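Local coordinates for glucoamylase (Thermoanaerobacterium thermosaccharolyticum, PDB 1LF6), which hydrolyses terminal alpha-1,4-linked glucose units one after another from the non-reducing ends of glucan chains, probably releasing beta-D-glucose, at residues G41-Y46 / T126-N131; V47-F52 / E309-K314; A349-A354 / Y659-A664; R606-I611 / V671-D676. One frame throughout, in Å; residues are numbered along the deposited sequence.

Contact 1: G41-Y46 / T126-N131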
# COMPACT_ATOMS: atom_id res chain seq x y z
N GLY A 41 -1.50 8.27 6.34
CA GLY A 41 -2.08 9.57 6.10
C GLY A 41 -1.19 10.59 5.42
O GLY A 41 0.01 10.40 5.26
N THR A 42 -1.81 11.69 5.03
CA THR A 42 -1.13 12.79 4.38
C THR A 42 -2.19 13.88 4.21
O THR A 42 -3.38 13.59 4.24
CB THR A 42 -0.60 12.37 2.99
OG1 THR A 42 0.24 13.40 2.46
CG2 THR A 42 -1.75 12.11 2.03
N ALA A 43 -1.75 15.12 4.07
CA ALA A 43 -2.71 16.21 3.89
C ALA A 43 -3.35 16.01 2.53
O ALA A 43 -2.70 15.54 1.59
CB ALA A 43 -2.00 17.56 3.95
N ASN A 44 -4.63 16.35 2.43
CA ASN A 44 -5.36 16.20 1.18
C ASN A 44 -5.13 17.40 0.24
O ASN A 44 -6.06 18.10 -0.15
CB ASN A 44 -6.86 16.00 1.47
CG ASN A 44 -7.71 15.98 0.21
OD1 ASN A 44 -7.30 15.48 -0.83
ND2 ASN A 44 -8.92 16.51 0.32
N ASN A 45 -3.86 17.63 -0.08
CA ASN A 45 -3.46 18.70 -0.99
C ASN A 45 -2.07 18.37 -1.52
O ASN A 45 -1.39 17.48 -0.98
CB ASN A 45 -3.47 20.08 -0.30
CG ASN A 45 -2.46 20.20 0.84
OD1 ASN A 45 -2.83 20.29 2.00
ND2 ASN A 45 -1.17 20.21 0.50
N TYR A 46 -1.63 19.07 -2.55
CA TYR A 46 -0.33 18.82 -3.15
C TYR A 46 0.83 19.62 -2.56
O TYR A 46 1.99 19.34 -2.84
CB TYR A 46 -0.40 19.04 -4.67
CG TYR A 46 -1.32 18.06 -5.36
CD1 TYR A 46 -2.59 18.45 -5.79
CD2 TYR A 46 -0.94 16.74 -5.56
CE1 TYR A 46 -3.46 17.53 -6.39
CE2 TYR A 46 -1.79 15.82 -6.15
CZ TYR A 46 -3.05 16.22 -6.57
OH TYR A 46 -3.88 15.30 -7.16
N THR A 126 -0.70 15.74 9.74
CA THR A 126 0.30 16.63 9.17
C THR A 126 -0.20 18.07 9.04
O THR A 126 -1.39 18.35 9.17
CB THR A 126 0.77 16.14 7.79
OG1 THR A 126 -0.36 16.03 6.91
CG2 THR A 126 1.45 14.78 7.92
N ASP A 127 0.74 18.97 8.77
CA ASP A 127 0.45 20.39 8.59
C ASP A 127 0.03 20.58 7.14
O ASP A 127 0.82 20.37 6.22
CB ASP A 127 1.72 21.20 8.91
CG ASP A 127 1.47 22.71 8.90
OD1 ASP A 127 2.24 23.43 9.57
OD2 ASP A 127 0.52 23.17 8.24
N VAL A 128 -1.23 20.95 6.94
CA VAL A 128 -1.76 21.14 5.59
C VAL A 128 -1.00 22.19 4.76
O VAL A 128 -1.00 22.13 3.53
CB VAL A 128 -3.25 21.52 5.62
CG1 VAL A 128 -4.07 20.41 6.27
CG2 VAL A 128 -3.44 22.84 6.38
N LYS A 129 -0.35 23.13 5.44
CA LYS A 129 0.37 24.20 4.75
C LYS A 129 1.85 23.97 4.49
O LYS A 129 2.41 24.57 3.57
CB LYS A 129 0.22 25.51 5.52
CG LYS A 129 -1.10 26.22 5.31
CD LYS A 129 -1.07 27.58 5.97
CE LYS A 129 -2.22 28.45 5.50
NZ LYS A 129 -2.10 29.84 6.02
N ARG A 130 2.49 23.12 5.28
CA ARG A 130 3.92 22.88 5.10
C ARG A 130 4.33 21.44 5.39
O ARG A 130 3.54 20.65 5.92
CB ARG A 130 4.70 23.85 5.98
CG ARG A 130 4.27 23.83 7.44
CD ARG A 130 4.87 24.99 8.22
NE ARG A 130 4.31 26.28 7.82
CZ ARG A 130 3.15 26.76 8.25
NH1 ARG A 130 2.72 27.94 7.83
NH2 ARG A 130 2.41 26.07 9.11
N ASN A 131 5.57 21.10 5.05
CA ASN A 131 6.08 19.75 5.23
C ASN A 131 6.49 19.37 6.65
O ASN A 131 7.68 19.27 6.97
CB ASN A 131 7.26 19.52 4.28
CG ASN A 131 6.90 19.80 2.83
OD1 ASN A 131 5.87 19.35 2.35
ND2 ASN A 131 7.75 20.55 2.14
O HOH W 1 0.99 16.03 4.47

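Contact 2: V47-F52 / E309-K314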
# COMPACT_ATOMS: atom_id res chain seq x y z
N VAL A 47 0.50 20.59 -1.72
CA VAL A 47 1.51 21.43 -1.08
C VAL A 47 2.30 20.67 -0.02
O VAL A 47 3.53 20.62 -0.06
CB VAL A 47 0.87 22.67 -0.43
CG1 VAL A 47 1.96 23.59 0.13
CG2 VAL A 47 0.01 23.42 -1.44
N SER A 48 1.59 20.07 0.94
CA SER A 48 2.23 19.32 2.02
C SER A 48 2.68 17.96 1.51
O SER A 48 1.89 17.01 1.48
CB SER A 48 1.26 19.15 3.18
OG SER A 48 1.88 18.46 4.26
N LYS A 49 3.95 17.86 1.11
CA LYS A 49 4.50 16.63 0.58
C LYS A 49 5.11 15.72 1.65
O LYS A 49 6.29 15.40 1.61
CB LYS A 49 5.54 16.94 -0.50
CG LYS A 49 5.01 17.81 -1.64
CD LYS A 49 5.97 17.78 -2.82
CE LYS A 49 5.69 18.90 -3.82
NZ LYS A 49 4.26 19.09 -4.14
N VAL A 50 4.27 15.31 2.60
CA VAL A 50 4.68 14.42 3.68
C VAL A 50 3.61 13.35 3.91
O VAL A 50 2.43 13.66 4.01
CB VAL A 50 4.86 15.20 5.01
CG1 VAL A 50 5.12 14.22 6.16
CG2 VAL A 50 6.02 16.18 4.89
N TRP A 51 4.04 12.10 3.99
CA TRP A 51 3.14 10.97 4.23
C TRP A 51 3.63 10.25 5.46
O TRP A 51 4.83 10.18 5.70
CB TRP A 51 3.18 9.97 3.07
CG TRP A 51 2.61 10.43 1.77
CD1 TRP A 51 1.39 10.08 1.25
CD2 TRP A 51 3.26 11.22 0.78
NE1 TRP A 51 1.26 10.61 -0.01
CE2 TRP A 51 2.39 11.31 -0.32
CE3 TRP A 51 4.50 11.87 0.72
CZ2 TRP A 51 2.72 12.02 -1.48
CZ3 TRP A 51 4.83 12.58 -0.43
CH2 TRP A 51 3.95 12.65 -1.52
N PHE A 52 2.71 9.70 6.26
CA PHE A 52 3.11 8.95 7.45
C PHE A 52 2.33 7.64 7.54
O PHE A 52 1.27 7.49 6.93
CB PHE A 52 2.87 9.76 8.73
CG PHE A 52 1.41 10.03 9.01
CD1 PHE A 52 0.79 11.16 8.48
CD2 PHE A 52 0.67 9.16 9.80
CE1 PHE A 52 -0.56 11.41 8.73
CE2 PHE A 52 -0.68 9.40 10.05
CZ PHE A 52 -1.30 10.53 9.51
N GLU A 309 -1.33 8.73 -3.97
CA GLU A 309 -0.84 9.37 -5.19
C GLU A 309 0.40 10.20 -4.86
O GLU A 309 0.46 10.82 -3.80
CB GLU A 309 -1.91 10.29 -5.78
CG GLU A 309 -1.46 11.13 -6.97
CD GLU A 309 -2.51 12.12 -7.44
OE1 GLU A 309 -3.13 12.80 -6.59
OE2 GLU A 309 -2.72 12.23 -8.67
N ASP A 310 1.39 10.22 -5.75
CA ASP A 310 2.55 11.05 -5.50
C ASP A 310 2.03 12.47 -5.72
O ASP A 310 1.10 12.68 -6.49
CB ASP A 310 3.69 10.76 -6.47
CG ASP A 310 4.94 11.59 -6.17
OD1 ASP A 310 5.42 11.55 -5.02
OD2 ASP A 310 5.43 12.29 -7.08
N LYS A 311 2.63 13.44 -5.03
CA LYS A 311 2.17 14.81 -5.17
C LYS A 311 2.94 15.62 -6.20
O LYS A 311 2.61 16.78 -6.46
CB LYS A 311 2.18 15.49 -3.80
CG LYS A 311 1.20 14.82 -2.84
CD LYS A 311 1.19 15.44 -1.46
CE LYS A 311 0.12 14.77 -0.59
NZ LYS A 311 -0.05 15.39 0.75
N THR A 312 3.95 15.01 -6.81
CA THR A 312 4.74 15.68 -7.83
C THR A 312 4.39 15.05 -9.18
O THR A 312 4.10 15.75 -10.15
CB THR A 312 6.25 15.52 -7.55
OG1 THR A 312 6.52 15.98 -6.22
CG2 THR A 312 7.07 16.35 -8.54
N ASN A 313 4.42 13.72 -9.24
CA ASN A 313 4.06 13.00 -10.46
C ASN A 313 2.61 12.58 -10.26
O ASN A 313 2.34 11.46 -9.82
CB ASN A 313 4.95 11.77 -10.65
CG ASN A 313 6.25 12.10 -11.35
OD1 ASN A 313 6.28 12.30 -12.57
ND2 ASN A 313 7.33 12.16 -10.59
N LYS A 314 1.69 13.48 -10.56
CA LYS A 314 0.26 13.21 -10.39
C LYS A 314 -0.21 12.05 -11.24
O LYS A 314 0.21 11.88 -12.39
CB LYS A 314 -0.55 14.47 -10.70
CG LYS A 314 -0.25 15.64 -9.77
CD LYS A 314 -1.12 16.84 -10.10
CE LYS A 314 -0.80 18.02 -9.19
NZ LYS A 314 -1.59 19.23 -9.55
O HOH W 2 -1.34 11.42 -2.04

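Contact 3: A349-A354 / Y659-A664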
# COMPACT_ATOMS: atom_id res chain seq x y z
N ALA A 349 -8.30 3.19 -10.21
CA ALA A 349 -9.07 4.13 -11.02
C ALA A 349 -10.55 3.73 -11.06
O ALA A 349 -11.44 4.58 -11.05
CB ALA A 349 -8.50 4.19 -12.41
N ASN A 350 -10.81 2.43 -11.13
CA ASN A 350 -12.19 1.96 -11.17
C ASN A 350 -12.92 2.29 -9.87
O ASN A 350 -14.13 2.58 -9.88
CB ASN A 350 -12.24 0.46 -11.44
CG ASN A 350 -11.94 0.13 -12.88
OD1 ASN A 350 -12.27 0.91 -13.79
ND2 ASN A 350 -11.32 -1.02 -13.12
N ALA A 351 -12.20 2.26 -8.75
CA ALA A 351 -12.80 2.60 -7.46
C ALA A 351 -13.11 4.10 -7.45
O ALA A 351 -14.18 4.51 -7.01
CB ALA A 351 -11.84 2.25 -6.32
N PHE A 352 -12.17 4.91 -7.94
CA PHE A 352 -12.41 6.35 -7.99
C PHE A 352 -13.64 6.63 -8.84
O PHE A 352 -14.45 7.49 -8.51
CB PHE A 352 -11.19 7.08 -8.59
CG PHE A 352 -10.08 7.32 -7.60
CD1 PHE A 352 -10.33 7.98 -6.40
CD2 PHE A 352 -8.78 6.92 -7.88
CE1 PHE A 352 -9.30 8.23 -5.49
CE2 PHE A 352 -7.73 7.17 -6.98
CZ PHE A 352 -8.00 7.83 -5.78
N ILE A 353 -13.78 5.91 -9.95
CA ILE A 353 -14.93 6.09 -10.83
C ILE A 353 -16.21 5.76 -10.08
O ILE A 353 -17.15 6.54 -10.06
CB ILE A 353 -14.85 5.18 -12.08
CG1 ILE A 353 -13.65 5.59 -12.94
CG2 ILE A 353 -16.14 5.29 -12.88
CD1 ILE A 353 -13.72 7.02 -13.43
N ALA A 354 -16.23 4.58 -9.45
CA ALA A 354 -17.39 4.13 -8.70
C ALA A 354 -17.76 5.08 -7.57
O ALA A 354 -18.94 5.19 -7.20
CB ALA A 354 -17.12 2.75 -8.13
N TYR A 659 -12.77 -3.60 -2.51
CA TYR A 659 -13.84 -3.49 -1.52
C TYR A 659 -14.83 -2.40 -1.91
O TYR A 659 -16.04 -2.59 -1.83
CB TYR A 659 -13.29 -3.19 -0.11
CG TYR A 659 -14.41 -2.86 0.86
CD1 TYR A 659 -14.82 -1.54 1.07
CD2 TYR A 659 -15.14 -3.88 1.49
CE1 TYR A 659 -15.93 -1.24 1.86
CE2 TYR A 659 -16.25 -3.59 2.28
CZ TYR A 659 -16.64 -2.27 2.46
OH TYR A 659 -17.74 -1.98 3.22
N VAL A 660 -14.31 -1.25 -2.32
CA VAL A 660 -15.16 -0.14 -2.73
C VAL A 660 -16.09 -0.56 -3.87
O VAL A 660 -17.30 -0.36 -3.81
CB VAL A 660 -14.30 1.07 -3.19
CG1 VAL A 660 -15.18 2.14 -3.83
CG2 VAL A 660 -13.58 1.64 -2.00
N ILE A 661 -15.51 -1.16 -4.91
CA ILE A 661 -16.29 -1.60 -6.06
C ILE A 661 -17.31 -2.68 -5.70
O ILE A 661 -18.43 -2.68 -6.22
CB ILE A 661 -15.35 -2.11 -7.19
CG1 ILE A 661 -14.55 -0.92 -7.75
CG2 ILE A 661 -16.15 -2.77 -8.30
CD1 ILE A 661 -13.36 -1.31 -8.60
N LEU A 662 -16.94 -3.59 -4.80
CA LEU A 662 -17.84 -4.66 -4.37
C LEU A 662 -18.99 -4.09 -3.55
O LEU A 662 -20.16 -4.41 -3.76
CB LEU A 662 -17.08 -5.69 -3.53
CG LEU A 662 -17.94 -6.76 -2.86
CD1 LEU A 662 -18.69 -7.54 -3.93
CD2 LEU A 662 -17.07 -7.68 -2.02
N PHE A 663 -18.63 -3.24 -2.59
CA PHE A 663 -19.59 -2.58 -1.71
C PHE A 663 -20.66 -1.88 -2.55
O PHE A 663 -21.86 -2.06 -2.33
CB PHE A 663 -18.85 -1.56 -0.84
CG PHE A 663 -19.76 -0.71 0.00
CD1 PHE A 663 -20.43 -1.24 1.10
CD2 PHE A 663 -19.96 0.63 -0.31
CE1 PHE A 663 -21.29 -0.46 1.87
CE2 PHE A 663 -20.81 1.43 0.45
CZ PHE A 663 -21.48 0.88 1.54
N ALA A 664 -20.22 -1.07 -3.51
CA ALA A 664 -21.12 -0.33 -4.39
C ALA A 664 -21.89 -1.25 -5.33
O ALA A 664 -23.08 -1.06 -5.57
CB ALA A 664 -20.31 0.69 -5.20

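Contact 4: R606-I611 / V671-D676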
# COMPACT_ATOMS: atom_id res chain seq x y z
N ARG A 606 -14.42 -12.78 -5.77
CA ARG A 606 -15.44 -13.82 -5.81
C ARG A 606 -16.81 -13.18 -5.60
O ARG A 606 -17.80 -13.59 -6.22
CB ARG A 606 -15.21 -14.88 -4.72
CG ARG A 606 -16.42 -15.80 -4.52
CD ARG A 606 -16.73 -16.64 -5.77
NE ARG A 606 -15.86 -17.81 -5.83
CZ ARG A 606 -16.27 -19.06 -5.68
NH1 ARG A 606 -15.39 -20.04 -5.74
NH2 ARG A 606 -17.55 -19.34 -5.48
N GLY A 607 -16.86 -12.20 -4.71
CA GLY A 607 -18.11 -11.51 -4.44
C GLY A 607 -18.60 -10.84 -5.71
O GLY A 607 -19.80 -10.85 -6.00
N MET A 608 -17.68 -10.26 -6.47
CA MET A 608 -18.04 -9.60 -7.71
C MET A 608 -18.57 -10.62 -8.70
O MET A 608 -19.51 -10.34 -9.45
CB MET A 608 -16.84 -8.85 -8.28
CG MET A 608 -16.50 -7.58 -7.53
SD MET A 608 -17.87 -6.38 -7.49
CE MET A 608 -17.82 -5.73 -9.14
N TYR A 609 -17.98 -11.81 -8.71
CA TYR A 609 -18.48 -12.84 -9.61
C TYR A 609 -19.89 -13.25 -9.19
O TYR A 609 -20.77 -13.43 -10.04
CB TYR A 609 -17.59 -14.09 -9.60
CG TYR A 609 -18.32 -15.30 -10.12
CD1 TYR A 609 -18.95 -16.19 -9.24
CD2 TYR A 609 -18.49 -15.51 -11.49
CE1 TYR A 609 -19.72 -17.25 -9.71
CE2 TYR A 609 -19.26 -16.57 -11.98
CZ TYR A 609 -19.88 -17.44 -11.08
OH TYR A 609 -20.66 -18.47 -11.54
N GLU A 610 -20.11 -13.38 -7.89
CA GLU A 610 -21.42 -13.78 -7.40
C GLU A 610 -22.50 -12.80 -7.87
O GLU A 610 -23.60 -13.21 -8.22
CB GLU A 610 -21.41 -13.90 -5.88
CG GLU A 610 -20.54 -15.05 -5.36
CD GLU A 610 -21.01 -16.42 -5.85
OE1 GLU A 610 -22.23 -16.67 -5.81
OE2 GLU A 610 -20.17 -17.25 -6.26
N ILE A 611 -22.18 -11.51 -7.89
CA ILE A 611 -23.13 -10.51 -8.35
C ILE A 611 -23.45 -10.79 -9.81
O ILE A 611 -24.62 -10.78 -10.22
CB ILE A 611 -22.57 -9.07 -8.21
CG1 ILE A 611 -22.41 -8.72 -6.72
CG2 ILE A 611 -23.51 -8.07 -8.89
CD1 ILE A 611 -21.85 -7.33 -6.47
N VAL A 671 -22.27 -5.45 -11.68
CA VAL A 671 -20.82 -5.26 -11.73
C VAL A 671 -20.52 -3.88 -12.32
O VAL A 671 -20.48 -3.70 -13.54
CB VAL A 671 -20.18 -6.37 -12.58
CG1 VAL A 671 -18.66 -6.22 -12.60
CG2 VAL A 671 -20.59 -7.73 -12.01
N LEU A 672 -20.31 -2.92 -11.43
CA LEU A 672 -20.05 -1.54 -11.82
C LEU A 672 -18.81 -1.23 -12.65
O LEU A 672 -18.78 -0.21 -13.33
CB LEU A 672 -20.07 -0.65 -10.57
CG LEU A 672 -21.44 -0.58 -9.88
CD1 LEU A 672 -21.35 0.26 -8.62
CD2 LEU A 672 -22.45 0.02 -10.85
N ASP A 673 -17.79 -2.09 -12.61
CA ASP A 673 -16.59 -1.82 -13.40
C ASP A 673 -16.44 -2.65 -14.69
O ASP A 673 -15.37 -2.64 -15.31
CB ASP A 673 -15.33 -1.96 -12.54
CG ASP A 673 -15.12 -3.38 -12.02
OD1 ASP A 673 -16.01 -4.24 -12.20
OD2 ASP A 673 -14.05 -3.62 -11.43
N MET A 674 -17.49 -3.35 -15.10
CA MET A 674 -17.41 -4.16 -16.32
C MET A 674 -17.71 -3.31 -17.55
O MET A 674 -18.73 -2.62 -17.60
CB MET A 674 -18.38 -5.35 -16.25
CG MET A 674 -18.43 -6.18 -17.53
SD MET A 674 -19.41 -7.67 -17.36
CE MET A 674 -21.08 -6.95 -17.18
N PRO A 675 -16.82 -3.33 -18.55
CA PRO A 675 -17.05 -2.55 -19.77
C PRO A 675 -18.23 -3.14 -20.55
O PRO A 675 -18.16 -4.27 -21.04
CB PRO A 675 -15.71 -2.66 -20.50
CG PRO A 675 -15.20 -4.03 -20.07
CD PRO A 675 -15.53 -4.03 -18.59
N ASP A 676 -19.31 -2.38 -20.66
CA ASP A 676 -20.52 -2.85 -21.32
C ASP A 676 -20.41 -3.38 -22.74
O ASP A 676 -21.07 -4.36 -23.09
CB ASP A 676 -21.61 -1.76 -21.29
CG ASP A 676 -21.10 -0.43 -21.77
OD1 ASP A 676 -21.91 0.39 -22.25
OD2 ASP A 676 -19.88 -0.18 -21.65

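Contact 1: G41-Y46 / T126-N131
Val128 and Ala43 form the apolar middle of this contact. The methyl CB of Ala43 points across and rests 3.9 Å from Val128 CA, and the CG1 branch of the valine comes up beside it, CG1 lying 4.2 Å from Ala43 CB. Thr126 fills the adjoining place. Its OG1 sits between the backbone N and the carbonyl carbon (chi1 58°), which turns the hydroxyl toward Ala43, and OG1 stands 3.7 Å from Ala43 CB. The hydroxyl is also 3.3 Å from Ala43 N, but the angle is poor and the two are joined through a water instead. That water accepts from Ala43 N at 2.9 Å and from Thr126 OG1 at 2.8 Å, so one solvent molecule takes up both a backbone N-H and a side-chain hydroxyl in a largely buried spot. Farther along, the side chain of Asn45 comes beside the Val128 carbonyl, with Asn45 CG 3.6 Å from Val128 O. An alanine here would probably leave the Val128 carbonyl without this polar neighbour and open a gap beside the valine side chain. The segment 126-131 keeps its own shape by an Asx turn, in which Asp127 OD2 accepts from Lys129 N at 2.9 Å. In the super beta sandwich, strand 39-42 is an outermost strand of one antiparallel sheet, and strand 118-126 belongs to the other, so the contact joins the two sheets where strand 118-126 runs into its loop. Helix 269-284 runs alongside: Tyr276 touches Thr126, and Glu279 touches both Asn45 and Val128.

Contact 2: V47-F52 / E309-K314
Glu309 meets Trp51 through its backbone carbonyl, whose O lies at the edge of the indole, near its plane, 3.5 Å from Trp51 CZ2. A water ties the same two residues together, donating to Glu309 O at 2.6 Å and accepting only weakly from Trp51 NE1. The Glu309 carboxylate turns to other partners, Tyr46 OH and Arg363. Asp310 comes next, its OD1 4.0 Å from Trp51 CH2 and hydrogen-bonded to Ile67 N, while OD2 accepts from Asn313 N at 2.8 Å in an Asx motif that shapes the loop. Lys311 carries the contact. Its backbone N lies in the plane of the indole, at the edge, and the extended side chain then runs past the ring in the opposite sense to the tryptophan. CG is 3.5 Å from Trp51 CZ2, and CE stands 3.7 Å above one face, toward the rim. The ammonium goes on to Ser48 O: NZ donates at 2.6 Å, with a C=O...N angle of 162°. Thr42 OG1 and Ala43 O bind NZ as well, so three oxygens grip this buried charge. An alanine here would probably deprive those oxygens of the ammonium and open a gap over the Trp51 face. Thr312 closes the walk, its OG1 3.9 Å from Lys49 CE where the two side chains cross at about a right angle; Lys49 NZ itself bonds Tyr46 O. The arrangement belongs to a domain interface: a loop following helix 296-306, in the family 15 hydrolase part, is pinned by a buried lysine to the N-terminal beta sandwich.

Contact 3: A349-A354 / Y659-A664
Ile661 reaches across from its helix to CB of Asn350 and the backbone of Ala351, and its side chain is the one to follow. The CA-CB bond does not aim directly at the other helix. CG1 makes the turn: anti to the carbonyl carbon and beside the backbone N (chi1 -68°), it comes to 3.9 Å from Ala351 CA, with Ala354 CB at 4.5 Å as a looser neighbour. CD1, continuing outward with CA almost opposite it (chi2 166°), ends 3.5 Å from Asn350 CB and 3.8 Å from Ala351 N, so the tip touches both that side-chain carbon and the alanine backbone. The other branch, CG2, serves a different neighbour, Met608. One residue back, Val660 adds a second touch, its CB 4.2 Å from Ala351 CB and its CG1 4.1 Å from Ala351 O. The side chains meet by apolar packing; with the small Ala351 and Ala354 in the interface, the axes of the two short helical segments come to 8.9 Å, their N-to-C directions 38° apart. In the (alpha/alpha) barrel the contact joins helix 342-355 to helix 653-668, about 300 residues apart in the chain. Helix 296-306 bridges the pair, its Met302 touching both Val660 and Phe352. Helix 358-375 packs against Ala349 and Ile353, while helix 618-627 covers Tyr659 and Leu662.

Contact 4: R606-I611 / V671-D676
Met608 bends at chi2 and chi3 to reach Val671: CG is anti to the carbonyl carbon (chi1 -74°), and the turns at chi2 (-59°) and chi3 (-76°) place SD and then CE, so that the methyl is what touches. Val671 answers with CG1, which stands anti to its own backbone N, and Met608 CE and Val671 CG1 meet at 3.6 Å as the two side chains cross obliquely. The second branch of the valine turns to the helix itself, CG2 lying 3.8 Å from Met608 O. One turn farther along the helix, Ile611 reaches the backbone of Val671, its CG2 4.0 Å from Val671 N and 4.3 Å from Val671 CG2. Val671 is thus touched by two residues three apart on one side of helix 600-612. The thioether methyl also faces a charge: Met608 CE is 3.9 Å from Asp673 OD1, although that carboxylate has its strong partner in Arg541, which salt-bridges OD2. Asp673 is brought round by the type I turn from Val671 to Met674, whose closing bond, Met674 N to Val671 O, is weak. Helix 653-668 packs against the same methionine through Ser665, whose OG also bonds Leu672 N. The chemistry across the two segments is therefore mostly apolar contact of methyl groups with each other and with backbone atoms, with a carboxylate near one of them. No directional bond joins the two segments; the polar ties of the loop go instead to Arg541, through Asp673, and to Ser665, through Leu672 N.

Overall arrangement
All four contacts are largely buried, yet they differ in chemistry. Contact 1 uses strand 39-42 and contact 2 its neighbour 51-55 in one sheet, and the two touch directly, Thr42 CB packing 3.5 Å from Trp51 CD1. Contact 1 stays within the beta sandwich and uses a water with some apolar packing; contact 2 crosses to the hydrolase part and relies on a buried charge. Contacts 3 and 4 lie in the helical barrel, centres about 11 Å apart, and are mainly apolar, contact 4 with a carboxylate at its side. They also touch, Ala664 CB lying 3.6 Å from Leu672 CD1. Contact 4 lies farthest from the chain's centre, about 23 Å, and contact 2 nearest, about 15 Å.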